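Local coordinates for hypothetical protein, GDSL-like Lipase/Acylhydrolase family protein (Bacteroides uniformis, PDB 4M8K), which probably hydrolyses ester or acyl bonds as a GDSL-like lipase/acylhydrolase, although its natural substrate is not known, at residues Glu61-Trp64 against Trp65-Phe68; Asn80-Ser83 against Gly84-Val87; Ala132-Tyr135 against Asp136-Lys140; Glu173-Glu176 against Glu177-Asp180. All blocks are in the same frame, centred on the assembly; numbering follows the deposited sequence. Where two conformers were deposited one is given.

Contact 1: Glu61-Trp64 against Trp65-Phe68; sequences EETW and WYRF
Trp65 overlaps the indole of Trp64 with its CB, which sits 3.6 Å from the centroid of the Trp64 six-membered ring, almost straight above it. Its own ring then meets Trp64 at a right angle: the Trp65 edge faces the five-membered ring of Trp64 in a T-shaped pair, planes 88° apart. With CG of Trp64 held between its backbone N and carbonyl carbon (chi1 72°), the indole is turned so that one face lies under the next residue. Over one face of Trp65, toward the rim, comes Thr63 OG1, 3.3 Å from Trp65 CE2. Thr63 is the N-cap of helix 64-71, which leads into edge strand 75-81 of the parallel sheet; its OG1 takes a weak bond from Tyr66 N (3.4 Å) and also bonds Val60 O. The helical pattern follows at once, Arg67 N giving to Thr63 O at 3.2 Å and Phe68 N to Trp64 O at 2.9 Å. Glu61 lies alongside Tyr66, its CA off-centre over the phenol ring and its CG 3.7 Å from Tyr66 CE1. Arg67 NH1 donates to a water (2.6 Å) that in turn donates to Glu61 O, while Arg67 NE pairs with Asp215 of helix 208-222. Trp64 NE1 bonds Ser31 OG, and both Trp64 and Phe68 pack on Leu116 of strand 114-118.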
loop_
_atom_site.group_PDB
_atom_site.type_symbol
_atom_site.label_atom_id
_atom_site.label_comp_id
_atom_site.label_asym_id
_atom_site.label_seq_id
_atom_site.Cartn_x
_atom_site.Cartn_y
_atom_site.Cartn_z
ATOM N N GLU A 61 14.478 6.895 -7.948
ATOM C CA GLU A 61 13.886 7.044 -9.299
ATOM C C GLU A 61 13.510 5.715 -9.931
ATOM O O GLU A 61 12.746 5.670 -10.905
ATOM C CB GLU A 61 14.864 7.776 -10.241
ATOM C CG GLU A 61 15.082 9.222 -9.841
ATOM C CD GLU A 61 16.233 9.445 -8.879
ATOM O OE1 GLU A 61 16.798 8.481 -8.316
ATOM O OE2 GLU A 61 16.566 10.617 -8.651
ATOM N N GLU A 62 14.026 4.647 -9.348
ATOM C CA GLU A 62 13.717 3.273 -9.764
ATOM C C GLU A 62 12.481 2.730 -9.060
ATOM O O GLU A 62 11.983 1.686 -9.454
ATOM C CB GLU A 62 14.909 2.345 -9.471
ATOM C CG GLU A 62 16.148 2.614 -10.313
ATOM C CD GLU A 62 17.441 2.163 -9.675
ATOM O OE1 GLU A 62 17.486 1.865 -8.466
ATOM O OE2 GLU A 62 18.427 2.084 -10.409
ATOM N N THR A 63 11.991 3.389 -8.005
ATOM C CA THR A 63 10.814 2.875 -7.264
ATOM C C THR A 63 9.546 2.952 -8.134
ATOM O O THR A 63 9.434 3.873 -8.959
ATOM C CB THR A 63 10.564 3.616 -5.914
ATOM O OG1 THR A 63 10.211 4.982 -6.150
ATOM C CG2 THR A 63 11.821 3.545 -5.032
ATOM N N TRP A 64 8.575 2.068 -7.890
ATOM C CA TRP A 64 7.373 1.989 -8.709
ATOM C C TRP A 64 6.615 3.299 -8.644
ATOM O O TRP A 64 6.057 3.739 -9.636
ATOM C CB TRP A 64 6.451 0.811 -8.314
ATOM C CG TRP A 64 5.694 0.971 -6.993
ATOM C CD1 TRP A 64 6.085 0.552 -5.786
ATOM C CD2 TRP A 64 4.435 1.602 -6.820
ATOM N NE1 TRP A 64 5.142 0.862 -4.822
ATOM C CE2 TRP A 64 4.128 1.552 -5.438
ATOM C CE3 TRP A 64 3.550 2.266 -7.697
ATOM C CZ2 TRP A 64 2.952 2.114 -4.905
ATOM C CZ3 TRP A 64 2.395 2.797 -7.182
ATOM C CH2 TRP A 64 2.114 2.755 -5.772
ATOM N N TRP A 65 6.568 3.908 -7.449
ATOM C CA TRP A 65 5.672 5.053 -7.185
ATOM C C TRP A 65 6.246 6.371 -7.714
ATOM O O TRP A 65 5.489 7.250 -8.142
ATOM C CB TRP A 65 5.268 5.156 -5.671
ATOM C CG TRP A 65 6.408 5.087 -4.768
ATOM C CD1 TRP A 65 6.971 3.966 -4.286
ATOM C CD2 TRP A 65 7.232 6.164 -4.374
ATOM N NE1 TRP A 65 8.122 4.278 -3.592
ATOM C CE2 TRP A 65 8.282 5.630 -3.613
ATOM C CE3 TRP A 65 7.179 7.549 -4.569
ATOM C CZ2 TRP A 65 9.279 6.432 -3.032
ATOM C CZ3 TRP A 65 8.172 8.358 -3.970
ATOM C CH2 TRP A 65 9.185 7.782 -3.204
ATOM N N TYR A 66 7.569 6.527 -7.605
ATOM C CA TYR A 66 8.276 7.676 -8.120
ATOM C C TYR A 66 8.125 7.691 -9.633
ATOM O O TYR A 66 7.815 8.732 -10.234
ATOM C CB TYR A 66 9.742 7.643 -7.725
ATOM C CG TYR A 66 10.468 8.880 -8.142
ATOM C CD1 TYR A 66 10.845 9.069 -9.461
ATOM C CD2 TYR A 66 10.765 9.885 -7.217
ATOM C CE1 TYR A 66 11.496 10.205 -9.843
ATOM C CE2 TYR A 66 11.426 11.032 -7.595
ATOM C CZ TYR A 66 11.776 11.179 -8.912
ATOM O OH TYR A 66 12.393 12.313 -9.325
ATOM N N ARG A 67 8.288 6.516 -10.234
ATOM C CA ARG A 67 8.092 6.320 -11.655
ATOM C C ARG A 67 6.690 6.643 -12.027
ATOM O O ARG A 67 6.443 7.426 -12.951
ATOM C CB ARG A 67 8.424 4.884 -12.070
ATOM C CG ARG A 67 9.917 4.593 -12.142
ATOM C CD ARG A 67 10.156 3.151 -12.599
ATOM N NE ARG A 67 9.531 2.831 -13.896
ATOM C CZ ARG A 67 10.142 2.963 -15.076
ATOM N NH1 ARG A 67 11.374 3.429 -15.162
ATOM N NH2 ARG A 67 9.517 2.633 -16.167
ATOM N N PHE A 68 5.747 6.059 -11.305
ATOM C CA PHE A 68 4.319 6.284 -11.611
ATOM C C PHE A 68 3.975 7.774 -11.551
ATOM O O PHE A 68 3.308 8.324 -12.440
ATOM C CB PHE A 68 3.445 5.479 -10.682
ATOM C CG PHE A 68 1.977 5.701 -10.853
ATOM C CD1 PHE A 68 1.256 4.969 -11.764
ATOM C CD2 PHE A 68 1.324 6.599 -10.058
ATOM C CE1 PHE A 68 -0.113 5.101 -11.875
ATOM C CE2 PHE A 68 -0.059 6.776 -10.198
ATOM C CZ PHE A 68 -0.773 6.029 -11.105
HETATM O O HOH W 1 13.114 4.358 -13.449
#

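Contact 2: Asn80-Ser83 against Gly84-Val87. With ACT (acetate ion), chain C.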
loop_
_atom_site.group_PDB
_atom_site.type_symbol
_atom_site.label_atom_id
_atom_site.label_comp_id
_atom_site.label_asym_id
_atom_site.label_seq_id
_atom_site.Cartn_x
_atom_site.Cartn_y
_atom_site.Cartn_z
ATOM N N ASN A 80 3.251 7.574 2.919
ATOM C CA ASN A 80 3.193 6.939 4.234
ATOM C C ASN A 80 3.369 5.441 4.103
ATOM O O ASN A 80 2.411 4.678 4.106
ATOM C CB ASN A 80 1.879 7.268 4.942
ATOM C CG ASN A 80 1.938 6.991 6.425
ATOM O OD1 ASN A 80 2.674 6.099 6.875
ATOM N ND2 ASN A 80 1.173 7.744 7.194
ATOM N N SER A 81 4.623 5.035 3.993
ATOM C CA SER A 81 5.001 3.650 3.839
ATOM C C SER A 81 5.998 3.298 4.921
ATOM O O SER A 81 6.808 4.117 5.318
ATOM C CB SER A 81 5.537 3.347 2.427
ATOM O OG SER A 81 4.548 3.578 1.394
ATOM N N TYR A 82 5.905 2.044 5.383
ATOM C CA TYR A 82 6.506 1.573 6.618
ATOM C C TYR A 82 6.839 0.090 6.486
ATOM O O TYR A 82 5.953 -0.772 6.424
ATOM C CB TYR A 82 5.537 1.811 7.763
ATOM C CG TYR A 82 6.088 1.730 9.198
ATOM C CD1 TYR A 82 6.871 0.663 9.646
ATOM C CD2 TYR A 82 5.779 2.727 10.121
ATOM C CE1 TYR A 82 7.358 0.615 10.958
ATOM C CE2 TYR A 82 6.262 2.687 11.421
ATOM C CZ TYR A 82 7.035 1.612 11.838
ATOM O OH TYR A 82 7.471 1.564 13.147
ATOM N N SER A 83 8.139 -0.203 6.532
ATOM C CA SER A 83 8.670 -1.563 6.352
ATOM C C SER A 83 8.136 -2.553 7.346
ATOM O O SER A 83 8.138 -2.312 8.536
ATOM C CB SER A 83 10.191 -1.581 6.517
ATOM O OG SER A 83 10.784 -0.893 5.486
ATOM N N GLY A 84 7.657 -3.692 6.859
ATOM C CA GLY A 84 7.188 -4.719 7.753
ATOM C C GLY A 84 5.775 -4.472 8.250
ATOM O O GLY A 84 5.154 -5.377 8.838
ATOM N N SER A 85 5.211 -3.296 7.975
ATOM C CA SER A 85 3.885 -2.975 8.563
ATOM C C SER A 85 2.735 -3.772 7.904
ATOM O O SER A 85 2.733 -4.056 6.701
ATOM C CB SER A 85 3.527 -1.482 8.495
ATOM O OG SER A 85 3.425 -1.032 7.140
ATOM N N THR A 86 1.812 -4.185 8.758
ATOM C CA THR A 86 0.670 -4.996 8.421
ATOM C C THR A 86 -0.581 -4.167 8.303
ATOM O O THR A 86 -0.691 -3.095 8.875
ATOM C CB THR A 86 0.390 -6.025 9.549
ATOM O OG1 THR A 86 0.466 -5.352 10.792
ATOM C CG2 THR A 86 1.393 -7.156 9.513
ATOM N N VAL A 87 -1.562 -4.673 7.576
ATOM C CA VAL A 87 -2.861 -4.049 7.576
ATOM C C VAL A 87 -3.538 -4.166 8.939
ATOM O O VAL A 87 -4.084 -3.187 9.450
ATOM C CB VAL A 87 -3.753 -4.715 6.534
ATOM C CG1 VAL A 87 -5.197 -4.262 6.672
ATOM C CG2 VAL A 87 -3.208 -4.412 5.145
HETATM C C ACT C . 7.662 -5.653 3.691
HETATM O O ACT C . 8.890 -5.817 3.783
HETATM O OXT ACT C . 7.119 -4.754 4.334
HETATM C CH3 ACT C . 6.812 -6.503 2.795
#
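Tyr82 opens the turn with its carbonyl: Tyr82 O receives both the backbone and the side chain of Ser85. Ser85 N reaches Tyr82 O at 3.1 Å, tilted 35° out of the carbonyl plane, and Ser85 OG comes in shorter, 2.6 Å from Tyr82 O and nearer that plane. A chi1 of 63° swings the Ser85 hydroxyl back across the turn, 3.6 Å from Tyr82 CB. A weak bond links the same hydroxyl to Arg105. Ser83 comes next, at the first corner; the peptide that follows it turns its N-H, carried by Gly84, to the outer side of the loop. Gly84 takes the second corner with a positive phi of 81°, a backbone conformation glycine adopts easily. Its N gives a bond of 2.8 Å to OXT of an acetate ion, probably from the crystallisation liquor, which is also held by Ser29 OG, Asn122 ND2 and His205 NE2. The result is a type II beta turn from Tyr82 to Ser85, in the chain that leads out of strand 75-81; a serine, a glycine N-H, an asparagine and a histidine gathered round one small anion are consistent with the active site and oxyanion hole of SGNH (GDSL) hydrolases.

Contact 3: Ala132-Tyr135 against Asp136-Lys140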
loop_
_atom_site.group_PDB
_atom_site.type_symbol
_atom_site.label_atom_id
_atom_site.label_comp_id
_atom_site.label_asym_id
_atom_site.label_seq_id
_atom_site.Cartn_x
_atom_site.Cartn_y
_atom_site.Cartn_z
ATOM N N ALA A 132 -13.034 -13.062 10.217
ATOM C CA ALA A 132 -14.284 -13.045 9.443
ATOM C C ALA A 132 -14.473 -11.735 8.709
ATOM O O ALA A 132 -14.040 -10.665 9.169
ATOM C CB ALA A 132 -15.458 -13.286 10.370
ATOM N N TYR A 133 -15.084 -11.800 7.536
ATOM C CA TYR A 133 -15.538 -10.593 6.872
ATOM C C TYR A 133 -16.427 -9.857 7.843
ATOM O O TYR A 133 -17.194 -10.471 8.566
ATOM C CB TYR A 133 -16.317 -10.914 5.607
ATOM C CG TYR A 133 -15.443 -11.579 4.594
ATOM C CD1 TYR A 133 -14.474 -10.847 3.927
ATOM C CD2 TYR A 133 -15.532 -12.958 4.343
ATOM C CE1 TYR A 133 -13.656 -11.432 2.995
ATOM C CE2 TYR A 133 -14.671 -13.574 3.427
ATOM C CZ TYR A 133 -13.748 -12.799 2.740
ATOM O OH TYR A 133 -12.889 -13.352 1.795
ATOM N N GLN A 134 -16.280 -8.546 7.903
ATOM C CA GLN A 134 -16.914 -7.736 8.919
ATOM C C GLN A 134 -17.050 -6.324 8.412
ATOM O O GLN A 134 -16.062 -5.567 8.267
ATOM C CB GLN A 134 -16.113 -7.780 10.248
ATOM C CG GLN A 134 -16.773 -6.997 11.391
ATOM C CD GLN A 134 -16.051 -7.108 12.757
ATOM O OE1 GLN A 134 -14.994 -7.712 12.897
ATOM N NE2 GLN A 134 -16.631 -6.489 13.751
ATOM N N TYR A 135 -18.294 -5.889 8.226
ATOM C CA TYR A 135 -18.535 -4.592 7.607
ATOM C C TYR A 135 -19.077 -3.480 8.544
ATOM O O TYR A 135 -19.485 -2.420 8.095
ATOM C CB TYR A 135 -19.462 -4.842 6.404
ATOM C CG TYR A 135 -18.829 -5.802 5.408
ATOM C CD1 TYR A 135 -17.743 -5.416 4.662
ATOM C CD2 TYR A 135 -19.279 -7.120 5.264
ATOM C CE1 TYR A 135 -17.155 -6.285 3.760
ATOM C CE2 TYR A 135 -18.694 -8.010 4.352
ATOM C CZ TYR A 135 -17.630 -7.586 3.592
ATOM O OH TYR A 135 -17.006 -8.422 2.684
ATOM N N ASP A 136 -19.053 -3.709 9.855
ATOM C CA ASP A 136 -19.386 -2.683 10.837
ATOM C C ASP A 136 -19.055 -3.239 12.215
ATOM O O ASP A 136 -18.818 -4.453 12.353
ATOM C CB ASP A 136 -20.866 -2.259 10.766
ATOM C CG ASP A 136 -21.052 -0.725 10.971
ATOM O OD1 ASP A 136 -20.376 -0.102 11.862
ATOM O OD2 ASP A 136 -21.886 -0.134 10.256
ATOM N N GLY A 137 -19.075 -2.386 13.229
ATOM C CA GLY A 137 -19.014 -2.825 14.636
ATOM C C GLY A 137 -17.626 -3.248 15.135
ATOM O O GLY A 137 -17.502 -3.939 16.147
ATOM N N TRP A 138 -16.588 -2.826 14.430
ATOM C CA TRP A 138 -15.222 -3.273 14.706
ATOM C C TRP A 138 -14.756 -2.882 16.098
ATOM O O TRP A 138 -14.701 -1.677 16.454
ATOM C CB TRP A 138 -14.268 -2.683 13.707
ATOM C CG TRP A 138 -14.631 -2.907 12.255
ATOM C CD1 TRP A 138 -14.382 -4.009 11.523
ATOM C CD2 TRP A 138 -15.295 -1.995 11.388
ATOM N NE1 TRP A 138 -14.831 -3.856 10.251
ATOM C CE2 TRP A 138 -15.366 -2.611 10.121
ATOM C CE3 TRP A 138 -15.803 -0.704 11.543
ATOM C CZ2 TRP A 138 -15.975 -2.011 9.028
ATOM C CZ3 TRP A 138 -16.402 -0.093 10.449
ATOM C CH2 TRP A 138 -16.493 -0.757 9.208
ATOM N N THR A 139 -14.370 -3.885 16.873
ATOM C CA THR A 139 -13.602 -3.646 18.121
ATOM C C THR A 139 -12.116 -3.665 17.864
ATOM O O THR A 139 -11.643 -4.207 16.860
ATOM C CB THR A 139 -13.943 -4.692 19.176
ATOM O OG1 THR A 139 -13.378 -5.971 18.820
ATOM C CG2 THR A 139 -15.491 -4.841 19.348
ATOM N N LYS A 140 -11.358 -3.095 18.778
ATOM C CA LYS A 140 -9.887 -3.243 18.712
ATOM C C LYS A 140 -9.492 -4.736 18.600
ATOM O O LYS A 140 -8.645 -5.108 17.782
ATOM C CB LYS A 140 -9.249 -2.610 19.923
ATOM C CG LYS A 140 -7.725 -2.837 20.086
ATOM C CD LYS A 140 -6.942 -2.198 18.986
ATOM C CE LYS A 140 -5.496 -2.680 18.979
ATOM N NZ LYS A 140 -4.742 -2.482 20.252
#
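The indole of Trp138 has Asp136 CA over one face, 3.7 Å above the plane and off toward the rim, and Gln134 O at its edge. Trp138 NE1 donates to Gln134 O at 2.9 Å, a bent bond (138°) that comes from above the carbonyl plane, not along a lone pair. Farther round the ring, Trp138 CZ2 lies 3.5 Å from Tyr135 C. The Gln134 side chain slides past that of Trp138 in the opposite direction, its amide plane turned 34° from the ring, and Gln134 CD comes within 3.7 Å of Trp138 CD1. The stretched Gln134 chain (chi2 176°) carries NE2 across the loop to Asp136 O at 3.3 Å; the same amide also donates to Asp142 OD2. At the bend, Asp136 OD1 uses its anti lone pair to accept from Gly137 N at 3.0 Å, and Gly137 has a positive phi. Backbone and side chains thus tie together a surface loop that has no helix or strand of its own. The loop joins helix 121-126 to helix 146-160: Trp138 meets Tyr152 of the latter edge-to-face and packs on Tyr189, while Tyr135 stacks on His188 at the far end of helix 176-189.

Contact 4: Glu173-Glu176 against Glu177-Asp180; sequences ELSE and EVTD
Glu177 CB lies 4.3 Å from Ser175 OG, and the extended Glu177 side chain packs on Ile130. Val178 follows, and its N donates to Ser175 OG at 3.1 Å in a fairly straight bond (161°). At chi1 69° Ser175 OG is tucked over its own backbone and faces the first turn of the helix; there it also touches the isopropyl group of Val178, while Val178 CG1 meets Leu174 CD1 at 4.0 Å. Thr179 grips Ser175 O twice. Thr179 N donates at 2.9 Å to Ser175 O, and Thr179 OG1 reaches that oxygen at 2.8 Å from the opposite face of the carbonyl plane, well above it. A water donates to Thr179 OG1 and accepts from Leu174 N, bridging the helix to the loop before it. Last comes Asp180, whose N bonds Glu176 O at 2.9 Å. The Asp180 and Glu176 side chains lie side by side, pointing the same way, with carboxylate planes 18° apart and Glu176 OE2 5.0 Å from Asp180 OD2; the repulsion of these like charges is probably eased by the positive end of the helix dipole. The side chains of Leu174 and Val178 both touch Ser124 of helix 121-126, and Ser124 OG also bonds Ser175 N. The whole is a serine N-cap on helix 176-189, reached through the loop that follows strand 165-170 of the parallel sheet in this alpha/beta fold.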
loop_
_atom_site.group_PDB
_atom_site.type_symbol
_atom_site.label_atom_id
_atom_site.label_comp_id
_atom_site.label_asym_id
_atom_site.label_seq_id
_atom_site.Cartn_x
_atom_site.Cartn_y
_atom_site.Cartn_z
ATOM N N GLU A 173 2.012 -13.539 -5.172
ATOM C CA GLU A 173 2.628 -14.586 -4.341
ATOM C C GLU A 173 2.246 -14.512 -2.859
ATOM O O GLU A 173 2.961 -14.979 -2.005
ATOM C CB GLU A 173 4.148 -14.589 -4.544
ATOM C CG GLU A 173 4.511 -14.775 -6.020
ATOM C CD GLU A 173 6.000 -14.644 -6.277
ATOM O OE1 GLU A 173 6.536 -13.541 -6.179
ATOM O OE2 GLU A 173 6.640 -15.647 -6.585
ATOM N N LEU A 174 1.087 -13.946 -2.563
ATOM C CA LEU A 174 0.552 -13.985 -1.189
ATOM C C LEU A 174 -0.364 -15.181 -0.955
ATOM O O LEU A 174 -0.801 -15.820 -1.893
ATOM C CB LEU A 174 -0.188 -12.690 -0.879
ATOM C CG LEU A 174 0.652 -11.398 -1.023
ATOM C CD1 LEU A 174 -0.166 -10.239 -0.480
ATOM C CD2 LEU A 174 2.025 -11.444 -0.358
ATOM N N SER A 175 -0.683 -15.468 0.302
ATOM C CA SER A 175 -1.611 -16.552 0.607
ATOM C C SER A 175 -2.882 -16.396 -0.152
ATOM O O SER A 175 -3.308 -15.299 -0.450
ATOM C CB SER A 175 -1.911 -16.614 2.121
ATOM O OG SER A 175 -2.663 -15.538 2.604
ATOM N N GLU A 176 -3.503 -17.540 -0.437
ATOM C CA GLU A 176 -4.807 -17.601 -1.047
ATOM C C GLU A 176 -5.804 -16.811 -0.260
ATOM O O GLU A 176 -6.570 -16.052 -0.810
ATOM C CB GLU A 176 -5.277 -19.055 -1.092
ATOM C CG GLU A 176 -6.242 -19.338 -2.224
ATOM C CD GLU A 176 -6.445 -20.843 -2.479
ATOM O OE1 GLU A 176 -6.668 -21.643 -1.522
ATOM O OE2 GLU A 176 -6.374 -21.220 -3.657
ATOM N N GLU A 177 -5.791 -16.976 1.043
ATOM C CA GLU A 177 -6.754 -16.268 1.908
ATOM C C GLU A 177 -6.589 -14.738 1.928
ATOM O O GLU A 177 -7.580 -14.040 1.841
ATOM C CB GLU A 177 -6.717 -16.839 3.323
ATOM C CG GLU A 177 -7.396 -18.192 3.341
ATOM C CD GLU A 177 -7.215 -18.951 4.638
ATOM O OE1 GLU A 177 -6.671 -18.387 5.610
ATOM O OE2 GLU A 177 -7.613 -20.134 4.677
ATOM N N VAL A 178 -5.362 -14.221 2.027
ATOM C CA VAL A 178 -5.140 -12.782 1.962
ATOM C C VAL A 178 -5.493 -12.244 0.570
ATOM O O VAL A 178 -6.110 -11.186 0.412
ATOM C CB VAL A 178 -3.674 -12.424 2.369
ATOM C CG1 VAL A 178 -3.283 -11.016 1.942
ATOM C CG2 VAL A 178 -3.496 -12.567 3.883
ATOM N N THR A 179 -5.134 -12.992 -0.446
ATOM C CA THR A 179 -5.375 -12.557 -1.803
ATOM C C THR A 179 -6.884 -12.470 -2.117
ATOM O O THR A 179 -7.386 -11.438 -2.650
ATOM C CB THR A 179 -4.689 -13.509 -2.793
ATOM O OG1 THR A 179 -3.260 -13.515 -2.544
ATOM C CG2 THR A 179 -4.933 -13.032 -4.181
ATOM N N ASP A 180 -7.589 -13.538 -1.785
ATOM C CA ASP A 180 -9.011 -13.632 -2.046
ATOM C C ASP A 180 -9.770 -12.623 -1.179
ATOM O O ASP A 180 -10.776 -12.011 -1.619
ATOM C CB ASP A 180 -9.546 -15.049 -1.754
ATOM C CG ASP A 180 -9.144 -16.093 -2.801
ATOM O OD1 ASP A 180 -8.658 -15.715 -3.880
ATOM O OD2 ASP A 180 -9.340 -17.298 -2.517
HETATM O O HOH W 2 -1.101 -12.731 -4.199
#

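The four contacts follow one another along the chain. Contact 1 starts helix 64-71, which leads into edge strand 75-81; contact 2 forms the turn that the chain makes as it leaves that strand, the two centres about 18 Å apart. Contacts 3 and 4 lie in the later part of the chain: contact 3 in the loop before helix 146-160, contact 4 at the start of helix 176-189, after strand 165-170. They touch, Tyr133 OH lying 4.2 Å from Asp180 O. Contacts 1 and 3 are on opposite sides of the chain's centre, about 35 Å between centres. Contact 2, nearest that centre, borders the acetate site, while the others shape helix starts and a surface loop.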